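Local structure of sporulation-control protein spo0M (Bacillus subtilis, 5CL2) at residues Met181-Glu186 with Glu201-Ala206. The protein controls the expression of spo0A and is required for passage through the morphological stage 0 of sporulation. Numbering follows the deposited sequence.
Sequences MLDELE and EVDRRA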
loop_
_atom_site.group_PDB
_atom_site.type_symbol
_atom_site.label_atom_id
_atom_site.label_comp_id
_atom_site.label_asym_id
_atom_site.label_seq_id
_atom_site.Cartn_x
_atom_site.Cartn_y
_atom_site.Cartn_z
ATOM N N MET A 181 27.122 10.649 18.557
ATOM C CA MET A 181 25.821 11.028 17.979
ATOM C C MET A 181 24.583 10.260 18.478
ATOM O O MET A 181 23.513 10.844 18.703
ATOM C CB MET A 181 25.864 10.863 16.460
ATOM C CG MET A 181 24.552 11.225 15.772
ATOM S SD MET A 181 24.698 11.378 13.981
ATOM C CE MET A 181 24.630 9.704 13.432
ATOM N N LEU A 182 24.705 8.938 18.593
ATOM C CA LEU A 182 23.531 8.126 18.859
ATOM C C LEU A 182 23.854 6.752 19.451
ATOM O O LEU A 182 24.992 6.272 19.379
ATOM C CB LEU A 182 22.726 7.953 17.562
ATOM C CG LEU A 182 23.451 7.630 16.250
ATOM C CD1 LEU A 182 24.035 6.204 16.223
ATOM C CD2 LEU A 182 22.463 7.758 15.110
ATOM N N ASP A 183 22.856 6.121 20.049
ATOM C CA ASP A 183 23.023 4.732 20.457
ATOM C C ASP A 183 22.738 3.778 19.291
ATOM O O ASP A 183 23.443 2.777 19.097
ATOM C CB ASP A 183 22.150 4.463 21.663
ATOM C CG ASP A 183 22.604 5.267 22.854
ATOM O OD1 ASP A 183 23.743 5.777 22.800
ATOM O OD2 ASP A 183 21.841 5.416 23.824
ATOM N N GLU A 184 21.732 4.088 18.479
ATOM C CA GLU A 184 21.627 3.358 17.228
ATOM C C GLU A 184 20.793 4.092 16.198
ATOM O O GLU A 184 19.986 4.953 16.538
ATOM C CB GLU A 184 21.079 1.914 17.489
ATOM C CG GLU A 184 19.628 1.829 17.909
ATOM C CD GLU A 184 19.397 2.250 19.349
ATOM O OE1 GLU A 184 20.196 1.876 20.218
ATOM O OE2 GLU A 184 18.417 2.971 19.629
ATOM N N LEU A 185 20.994 3.689 14.941
ATOM C CA LEU A 185 20.320 4.224 13.773
ATOM C C LEU A 185 19.302 3.214 13.176
ATOM O O LEU A 185 19.568 2.031 13.128
ATOM C CB LEU A 185 21.362 4.586 12.719
ATOM C CG LEU A 185 20.839 5.008 11.355
ATOM C CD1 LEU A 185 20.155 6.360 11.450
ATOM C CD2 LEU A 185 21.972 4.998 10.358
ATOM N N GLU A 186 18.147 3.693 12.731
ATOM C CA GLU A 186 17.133 2.845 12.133
ATOM C C GLU A 186 16.783 3.372 10.761
ATOM O O GLU A 186 16.480 4.562 10.622
ATOM C CB GLU A 186 15.869 2.803 12.998
ATOM C CG GLU A 186 15.989 1.983 14.287
ATOM C CD GLU A 186 16.567 2.782 15.454
ATOM O OE1 GLU A 186 16.459 4.037 15.493
ATOM O OE2 GLU A 186 17.119 2.137 16.354
ATOM N N GLU A 201 15.590 7.229 11.476
ATOM C CA GLU A 201 15.200 7.533 12.837
ATOM C C GLU A 201 16.405 7.162 13.722
ATOM O O GLU A 201 17.275 6.413 13.280
ATOM C CB GLU A 201 13.889 6.802 13.154
ATOM C CG GLU A 201 13.276 6.973 14.520
ATOM C CD GLU A 201 12.774 8.359 14.846
ATOM O OE1 GLU A 201 11.762 8.822 14.285
ATOM O OE2 GLU A 201 13.388 8.958 15.728
ATOM N N VAL A 202 16.523 7.743 14.918
ATOM C CA VAL A 202 17.641 7.398 15.785
ATOM C C VAL A 202 17.128 7.062 17.170
ATOM O O VAL A 202 16.062 7.531 17.570
ATOM C CB VAL A 202 18.696 8.543 15.908
ATOM C CG1 VAL A 202 19.152 9.012 14.517
ATOM C CG2 VAL A 202 18.136 9.695 16.699
ATOM N N ASP A 203 17.876 6.212 17.873
ATOM C CA ASP A 203 17.658 5.947 19.298
ATOM C C ASP A 203 16.270 5.382 19.614
ATOM O O ASP A 203 15.769 5.564 20.722
ATOM C CB ASP A 203 17.881 7.231 20.145
ATOM C CG ASP A 203 19.356 7.679 20.202
ATOM O OD1 ASP A 203 20.261 6.856 19.922
ATOM O OD2 ASP A 203 19.612 8.854 20.589
ATOM N N ARG A 204 15.679 4.634 18.680
ATOM C CA ARG A 204 14.399 3.968 18.951
ATOM C C ARG A 204 14.534 2.925 20.062
ATOM O O ARG A 204 13.661 2.835 20.937
ATOM C CB ARG A 204 13.840 3.337 17.666
ATOM C CG ARG A 204 13.046 4.349 16.815
ATOM C CD ARG A 204 12.623 3.774 15.460
ATOM N NE ARG A 204 11.790 2.574 15.568
ATOM C CZ ARG A 204 10.496 2.594 15.863
ATOM N NH1 ARG A 204 9.875 3.746 16.090
ATOM N NH2 ARG A 204 9.824 1.460 15.931
ATOM N N ARG A 205 15.631 2.169 20.073
ATOM C CA ARG A 205 15.805 1.178 21.134
ATOM C C ARG A 205 16.044 1.869 22.452
ATOM O O ARG A 205 15.452 1.475 23.452
ATOM C CB ARG A 205 16.981 0.217 20.874
ATOM C CG ARG A 205 16.870 -0.616 19.616
ATOM C CD ARG A 205 15.426 -1.015 19.363
ATOM N NE ARG A 205 15.216 -1.066 17.926
ATOM C CZ ARG A 205 14.097 -0.680 17.331
ATOM N NH1 ARG A 205 13.075 -0.211 18.040
ATOM N NH2 ARG A 205 14.013 -0.747 16.021
ATOM N N ALA A 206 16.885 2.911 22.453
ATOM C CA ALA A 206 17.137 3.669 23.674
ATOM C C ALA A 206 15.821 4.187 24.221
ATOM O O ALA A 206 15.600 4.186 25.424
ATOM C CB ALA A 206 18.123 4.845 23.424
#
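At the open end of the antiparallel hairpin of strands 185-191 and 195-202, E186 and E201 make a hydrogen-bonded pair: E186 N donates to E201 O (2.9 Å) and E201 N to E186 O. L185 and V202 follow as a non-hydrogen-bonded pair, and the ladder ends where D203 N meets E184 O at 2.8 Å, almost straight (177°). Beyond it D203, with positive phi (60°), turns the chain, and its carboxylate reaches back to the loop after helix 176-181. There OD1 accepts D183 N at 2.7 Å through its syn lone pair; E184 N adds a weak bond to the same oxygen. The hairpin belongs to the five-stranded antiparallel sheet of the chain's C-terminal half. The E184 chain bends at chi2 (-75°), setting CD beside R205 CB; OE2 takes A206 N at 3.2 Å and R205 N weakly, and these partly positive N-H groups probably help stabilise its charge. E186 OE1 receives a weak bond from R204 N, while OE2 lies over one face of the R205 guanidinium, no N-H directed at it. The R204 and R205 guanidiniums both salt-bridge E168 of strand 165-173, and R204 NH2 also bonds G211 O. On the L185 face, V202 CG1 packs against L182 CD2 (3.6 Å).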